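Botulinum neurotoxin type C1 (Clostridium botulinum, PDB 3R4S) binds gangliosides through its receptor-binding region, a step on which cell entry of this zinc-protease neurotoxin depends. Local coordinates at residues S91-Y96 and D204-W209. Residues are numbered along the deposited sequence; the frame is centred on the assembly and turned at random.
Sequences SNLPGY and DNINMW
Ile206 packs against Tyr96 and Leu93 in a small apolar contact at one end of the N-terminal receptor-binding domain, where the loop after strand 77-87 meets the residues leading into strand 207-216. The CD1 methyl of Ile206 sits over one face of the Tyr96 ring, 4.1 Å from its centroid and 20° off the normal, a CH-pi contact. It is displaced toward the CD2-CE2 side of the ring, with Tyr96 CD2 3.9 Å from Ile206 CD1. The other branch, Ile206 CG2, meets Leu93 CD1 at 3.9 Å, so the two branches of one isoleucine serve two partners. With CG1 lying between the backbone N and the carbonyl carbon (chi1 59°) and CD1 extended beyond it, the longer branch reaches the ring. In this concanavalin-like beta sandwich, strands 96-98 and 207-216 belong to different sheets, and the contact bridges the two sheets where both of these strands begin; Ile112 and Ile190, on the strands flanking 96-98, also touch Ile206 and continue the apolar layer. Past the ring the contact turns polar: one water donates to Asp204 O at 2.6 Å and hydrogen-bonds Tyr96 OH at 3.0 Å, bridging a phenol and a backbone carbonyl that do not bond directly.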
# COMPACT_ATOMS: atom_id res chain seq x y z
N SER A 91 1.10 15.17 -5.41
CA SER A 91 1.95 15.26 -6.59
C SER A 91 2.78 16.54 -6.65
O SER A 91 3.74 16.61 -7.39
CB SER A 91 1.09 15.14 -7.87
OG SER A 91 0.13 16.18 -7.94
N ASN A 92 2.40 17.55 -5.87
CA ASN A 92 3.18 18.79 -5.85
C ASN A 92 3.94 18.98 -4.53
O ASN A 92 4.14 20.11 -4.07
CB ASN A 92 2.28 20.00 -6.13
CG ASN A 92 1.24 20.21 -5.05
OD1 ASN A 92 0.93 19.30 -4.28
ND2 ASN A 92 0.69 21.43 -4.97
N LEU A 93 4.35 17.87 -3.93
CA LEU A 93 5.06 17.93 -2.66
C LEU A 93 6.36 18.72 -2.84
O LEU A 93 7.10 18.50 -3.79
CB LEU A 93 5.38 16.50 -2.20
CG LEU A 93 5.80 16.34 -0.75
CD1 LEU A 93 4.57 16.46 0.16
CD2 LEU A 93 6.51 15.01 -0.56
N PRO A 94 6.64 19.66 -1.93
CA PRO A 94 7.96 20.29 -2.01
C PRO A 94 9.05 19.28 -1.67
O PRO A 94 8.75 18.13 -1.33
CB PRO A 94 7.90 21.39 -0.95
CG PRO A 94 6.79 21.00 -0.04
CD PRO A 94 5.80 20.24 -0.87
N GLY A 95 10.31 19.69 -1.77
CA GLY A 95 11.42 18.80 -1.48
C GLY A 95 11.63 18.56 0.00
O GLY A 95 11.60 19.50 0.79
N TYR A 96 11.81 17.29 0.36
CA TYR A 96 12.22 16.89 1.71
C TYR A 96 13.31 15.83 1.61
O TYR A 96 13.16 14.84 0.90
CB TYR A 96 11.05 16.27 2.49
CG TYR A 96 9.91 17.20 2.81
CD1 TYR A 96 9.93 17.99 3.96
CD2 TYR A 96 8.81 17.28 1.98
CE1 TYR A 96 8.88 18.83 4.26
CE2 TYR A 96 7.75 18.13 2.27
CZ TYR A 96 7.79 18.90 3.41
OH TYR A 96 6.74 19.74 3.70
N ASP A 204 1.36 21.73 4.19
CA ASP A 204 0.79 20.80 5.16
C ASP A 204 1.87 19.90 5.77
O ASP A 204 2.82 19.51 5.10
CB ASP A 204 -0.27 19.92 4.50
CG ASP A 204 -1.41 20.73 3.88
OD1 ASP A 204 -1.64 21.88 4.32
OD2 ASP A 204 -2.07 20.20 2.96
N ASN A 205 1.71 19.57 7.05
CA ASN A 205 2.53 18.55 7.67
C ASN A 205 2.37 17.24 6.89
O ASN A 205 1.28 16.94 6.38
CB ASN A 205 2.13 18.37 9.14
CG ASN A 205 2.78 17.14 9.82
OD1 ASN A 205 3.87 17.23 10.40
ND2 ASN A 205 2.08 16.01 9.77
N ILE A 206 3.46 16.50 6.74
CA ILE A 206 3.37 15.13 6.26
C ILE A 206 3.90 14.21 7.34
O ILE A 206 4.68 14.63 8.19
CB ILE A 206 4.15 14.88 4.96
CG1 ILE A 206 5.63 15.19 5.14
CG2 ILE A 206 3.55 15.67 3.79
CD1 ILE A 206 6.49 14.78 3.95
N ASN A 207 3.46 12.96 7.31
CA ASN A 207 4.04 11.94 8.16
C ASN A 207 4.80 10.93 7.31
O ASN A 207 4.47 10.71 6.15
CB ASN A 207 2.96 11.19 8.95
CG ASN A 207 2.33 12.04 10.03
OD1 ASN A 207 1.11 12.15 10.11
ND2 ASN A 207 3.16 12.65 10.86
N MET A 208 5.81 10.32 7.90
CA MET A 208 6.49 9.22 7.26
C MET A 208 6.57 8.07 8.25
O MET A 208 6.91 8.28 9.42
CB MET A 208 7.88 9.64 6.79
CG MET A 208 8.75 8.49 6.28
SD MET A 208 10.41 9.03 5.78
CE MET A 208 11.20 9.32 7.37
N TRP A 209 6.24 6.87 7.80
CA TRP A 209 6.40 5.68 8.61
C TRP A 209 7.49 4.84 7.99
O TRP A 209 7.60 4.77 6.75
CB TRP A 209 5.12 4.84 8.62
CG TRP A 209 3.93 5.45 9.27
CD1 TRP A 209 3.44 5.17 10.52
CD2 TRP A 209 3.04 6.41 8.70
NE1 TRP A 209 2.30 5.90 10.75
CE2 TRP A 209 2.03 6.67 9.65
CE3 TRP A 209 2.99 7.08 7.47
CZ2 TRP A 209 0.99 7.58 9.43
CZ3 TRP A 209 1.95 7.97 7.24
CH2 TRP A 209 0.97 8.21 8.22
O HOH W 1 3.91 19.70 2.70